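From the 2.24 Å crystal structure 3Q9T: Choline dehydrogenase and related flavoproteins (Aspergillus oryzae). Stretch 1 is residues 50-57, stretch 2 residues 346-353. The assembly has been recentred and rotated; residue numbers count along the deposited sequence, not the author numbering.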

ATOM      1  N   THR A  50     -12.930  22.569 -17.836  1.00 23.30           N
ATOM      2  CA  THR A  50     -12.499  23.825 -18.462  1.00 23.13           C
ATOM      3  C   THR A  50     -11.969  24.847 -17.458  1.00 23.72           C
ATOM      4  O   THR A  50     -11.226  25.770 -17.823  1.00 20.11           O
ATOM      5  CB  THR A  50     -13.590  24.451 -19.340  1.00 24.06           C
ATOM      6  OG1 THR A  50     -14.760  24.725 -18.551  1.00 25.97           O
ATOM      7  CG2 THR A  50     -13.954  23.501 -20.481  1.00 23.41           C
ATOM      8  N   THR A  51     -12.347  24.659 -16.199  1.00 17.27           N
ATOM      9  CA  THR A  51     -11.993  25.574 -15.107  1.00 23.68           C
ATOM     10  C   THR A  51     -10.704  25.176 -14.393  1.00 22.14           C
ATOM     11  O   THR A  51     -10.685  24.183 -13.670  1.00 20.19           O
ATOM     12  CB  THR A  51     -13.084  25.553 -14.051  1.00 24.96           C
ATOM     13  OG1 THR A  51     -14.344  25.844 -14.671  1.00 25.59           O
ATOM     14  CG2 THR A  51     -12.773  26.553 -12.945  1.00 21.63           C
ATOM     15  N   PRO A  52      -9.627  25.955 -14.577  1.00 21.82           N
ATOM     16  CA  PRO A  52      -8.326  25.485 -14.074  1.00 24.26           C
ATOM     17  C   PRO A  52      -8.273  25.214 -12.576  1.00 29.03           C
ATOM     18  O   PRO A  52      -7.506  24.339 -12.172  1.00 27.48           O
ATOM     19  CB  PRO A  52      -7.365  26.614 -14.455  1.00 24.23           C
ATOM     20  CG  PRO A  52      -8.005  27.237 -15.664  1.00 26.79           C
ATOM     21  CD  PRO A  52      -9.497  27.160 -15.409  1.00 18.42           C
ATOM     22  N   SER A  53      -9.053  25.919 -11.763  1.00 20.42           N
ATOM     23  CA  SER A  53      -8.930  25.730 -10.314  1.00 18.38           C
ATOM     24  C   SER A  53      -9.594  24.446  -9.829  1.00 19.64           C
ATOM     25  O   SER A  53      -9.414  24.051  -8.683  1.00 19.40           O
ATOM     26  CB  SER A  53      -9.454  26.943  -9.522  1.00 26.91           C
ATOM     27  OG  SER A  53     -10.854  27.124  -9.657  1.00 20.47           O
ATOM     28  N   SER A  54     -10.354  23.802 -10.709  1.00 20.01           N
ATOM     29  CA  SER A  54     -11.040  22.555 -10.388  1.00 19.55           C
ATOM     30  C   SER A  54     -10.189  21.312 -10.670  1.00 22.73           C
ATOM     31  O   SER A  54     -10.599  20.206 -10.333  1.00 23.93           O
ATOM     32  CB  SER A  54     -12.333  22.430 -11.199  1.00 24.66           C
ATOM     33  OG  SER A  54     -13.345  23.288 -10.719  1.00 34.64           O
ATOM     34  N   ALA A  55      -9.025  21.491 -11.295  1.00 22.75           N
ATOM     35  CA  ALA A  55      -8.200  20.354 -11.750  1.00 20.33           C
ATOM     36  C   ALA A  55      -8.061  19.223 -10.729  1.00 22.38           C
ATOM     37  O   ALA A  55      -8.411  18.071 -11.017  1.00 18.59           O
ATOM     38  CB  ALA A  55      -6.827  20.831 -12.202  1.00 18.74           C
ATOM     39  N   MET A  56      -7.551  19.550  -9.544  1.00 15.29           N
ATOM     40  CA  MET A  56      -7.355  18.549  -8.499  1.00 24.18           C
ATOM     41  C   MET A  56      -8.630  17.782  -8.154  1.00 25.16           C
ATOM     42  O   MET A  56      -8.582  16.587  -7.869  1.00 22.66           O
ATOM     43  CB  MET A  56      -6.696  19.166  -7.256  1.00 16.68           C
ATOM     44  CG  MET A  56      -5.307  19.656  -7.574  1.00 21.89           C
ATOM     45  SD  MET A  56      -4.281  20.184  -6.195  1.00 24.76           S
ATOM     46  CE  MET A  56      -4.954  21.821  -5.914  1.00 30.85           C
ATOM     47  N   ASP A  57      -9.772  18.453  -8.226  1.00 21.40           N
ATOM     48  CA  ASP A  57     -11.038  17.790  -7.965  1.00 20.60           C
ATOM     49  C   ASP A  57     -11.364  16.717  -8.997  1.00 23.00           C
ATOM     50  O   ASP A  57     -12.271  15.935  -8.775  1.00 24.08           O
ATOM     51  CB  ASP A  57     -12.191  18.801  -7.954  1.00 29.00           C
ATOM     52  CG  ASP A  57     -12.099  19.794  -6.806  1.00 32.69           C
ATOM     53  OD1 ASP A  57     -11.653  19.401  -5.706  1.00 33.48           O
ATOM     54  OD2 ASP A  57     -12.483  20.971  -7.012  1.00 48.68           O
TER
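Stretch 2, residues 346-353: GPVGSGLL

Stretch 2, residues 346-353, packs against Thr51 to Ser53 of stretch 1, and again at Met56, in the same chain. The two segments are far apart in sequence: any two touching residues are separated by at least 294 positions. The contact is small and buries 313 Å² in all.

Both stretches contain a 3-10 segment. In stretch 1, Thr51 is the first residue to leave a helix, and a 3-10 segment begins at Pro52. Its first turn is closed by Ser54 N to Thr51 O at 3.0 Å. In stretch 2 the 3-10 segment covers Pro347 to Gly349. Gly349 N bonds to Gly346 O at 3.1 Å, and Ser350 N bonds to Pro347 O at 2.7 Å. Beyond Gly349 the chain opens into loop. Gly346 has a positive phi of 88° with psi at 178°, a conformation that calls for glycine.

The nearest CA pairs are Pro52 CA to Gly351 CA, 5.2 Å, and Ser53 CA to Val348 CA, 5.3 Å. As stretch 1 advances from Pro52 to Ser53, its nearest partner moves back from Gly351 to Val348.

The polar contact centres on one carbonyl. Val348 O accepts two hydrogen bonds from Ser53. The hydroxyl bond, Ser53 OG to Val348 O, is short at 2.7 Å. The amide bond, Ser53 N to Val348 O, is longer at 3.3 Å, with an N-H...O angle of 136°. The p rotamer of Ser53 brings its hydroxyl to the same acceptor as its own amide. Ser350 O also lies 3.3 Å from Ser53 N, but the angle is too poor for a hydrogen bond. Val348 CG1 packs against Ser53 OG at 3.6 Å, a plain van der Waals contact.

Pro52 points toward stretch 2 and rests on its backbone. Pro52 CG is 3.3 Å from Gly349 O, and Pro52 CB is 4.1 Å from Gly351 N. Here the proline ring meets main-chain atoms of both glycines. The carbonyl carbon Pro52 C is 3.5 Å from Ser350 O.

Apolar contacts extend the interface. Val348, in the t rotamer, places CG1 at 3.6 Å from Thr51 CG2. Farther along both chains, Met56 and Leu352 point toward the opposing stretch, and Met56 CE meets Leu352 CD1 at 4.1 Å.

One side-chain hydrogen bond lies within stretch 2. Leu352 N donates to Ser350 OG at 3.0 Å and 156°. The CA-to-CB bond of Ser350 points away from stretch 1, and its hydroxyl is used within its own segment.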

ATOM      1  N   GLY A 346     -10.708  36.374 -12.436  1.00 26.81           N
ATOM      2  CA  GLY A 346     -10.479  35.995 -11.050  1.00 29.81           C
ATOM      3  C   GLY A 346      -9.691  34.706 -10.826  1.00 30.98           C
ATOM      4  O   GLY A 346      -9.324  34.014 -11.782  1.00 27.36           O
ATOM      5  N   PRO A 347      -9.438  34.369  -9.546  1.00 36.44           N
ATOM      6  CA  PRO A 347      -8.560  33.254  -9.164  1.00 20.71           C
ATOM      7  C   PRO A 347      -9.174  31.876  -9.460  1.00 24.38           C
ATOM      8  O   PRO A 347      -8.440  30.887  -9.568  1.00 23.95           O
ATOM      9  CB  PRO A 347      -8.386  33.454  -7.658  1.00 26.44           C
ATOM     10  CG  PRO A 347      -9.666  34.105  -7.232  1.00 24.58           C
ATOM     11  CD  PRO A 347     -10.051  35.017  -8.367  1.00 26.04           C
ATOM     12  N   VAL A 348     -10.494  31.803  -9.581  1.00 18.22           N
ATOM     13  CA  VAL A 348     -11.116  30.570 -10.051  1.00 19.23           C
ATOM     14  C   VAL A 348     -10.467  30.084 -11.360  1.00 23.88           C
ATOM     15  O   VAL A 348     -10.412  28.883 -11.620  1.00 19.53           O
ATOM     16  CB  VAL A 348     -12.624  30.717 -10.242  1.00 24.40           C
ATOM     17  CG1 VAL A 348     -13.199  29.475 -10.943  1.00 22.61           C
ATOM     18  CG2 VAL A 348     -13.327  30.977  -8.883  1.00 18.53           C
ATOM     19  N   GLY A 349      -9.953  31.012 -12.166  1.00 20.32           N
ATOM     20  CA  GLY A 349      -9.302  30.648 -13.411  1.00 20.40           C
ATOM     21  C   GLY A 349      -7.831  30.304 -13.249  1.00 23.50           C
ATOM     22  O   GLY A 349      -7.132  30.068 -14.227  1.00 22.10           O
ATOM     23  N   SER A 350      -7.361  30.273 -12.008  1.00 25.33           N
ATOM     24  CA  SER A 350      -5.955  30.011 -11.735  1.00 22.43           C
ATOM     25  C   SER A 350      -5.607  28.517 -11.575  1.00 26.23           C
ATOM     26  O   SER A 350      -6.385  27.730 -11.020  1.00 24.18           O
ATOM     27  CB  SER A 350      -5.516  30.781 -10.485  1.00 23.91           C
ATOM     28  OG  SER A 350      -4.148  30.528 -10.212  1.00 24.04           O
ATOM     29  N   GLY A 351      -4.427  28.146 -12.060  1.00 25.36           N
ATOM     30  CA  GLY A 351      -3.877  26.815 -11.838  1.00 25.65           C
ATOM     31  C   GLY A 351      -3.073  26.709 -10.547  1.00 28.28           C
ATOM     32  O   GLY A 351      -2.532  25.641 -10.243  1.00 24.22           O
ATOM     33  N   LEU A 352      -2.967  27.822  -9.814  1.00 24.22           N
ATOM     34  CA  LEU A 352      -2.415  27.849  -8.446  1.00 20.67           C
ATOM     35  C   LEU A 352      -0.922  27.579  -8.328  1.00 17.67           C
ATOM     36  O   LEU A 352      -0.405  27.443  -7.231  1.00 24.74           O
ATOM     37  CB  LEU A 352      -3.178  26.893  -7.517  1.00 20.24           C
ATOM     38  CG  LEU A 352      -4.699  26.946  -7.636  1.00 25.86           C
ATOM     39  CD1 LEU A 352      -5.370  25.850  -6.796  1.00 34.66           C
ATOM     40  CD2 LEU A 352      -5.215  28.327  -7.258  1.00 16.82           C
ATOM     41  N   LEU A 353      -0.226  27.521  -9.452  1.00 20.41           N
ATOM     42  CA  LEU A 353       1.210  27.345  -9.432  1.00 19.62           C
ATOM     43  C   LEU A 353       1.768  28.462 -10.301  1.00 22.23           C
ATOM     44  O   LEU A 353       1.458  28.508 -11.485  1.00 19.14           O
ATOM     45  CB  LEU A 353       1.566  25.993 -10.050  1.00 16.54           C
ATOM     46  CG  LEU A 353       2.850  25.264  -9.640  1.00 27.59           C
ATOM     47  CD1 LEU A 353       3.263  24.234 -10.694  1.00 16.18           C
ATOM     48  CD2 LEU A 353       4.004  26.206  -9.294  1.00 14.86           C
TER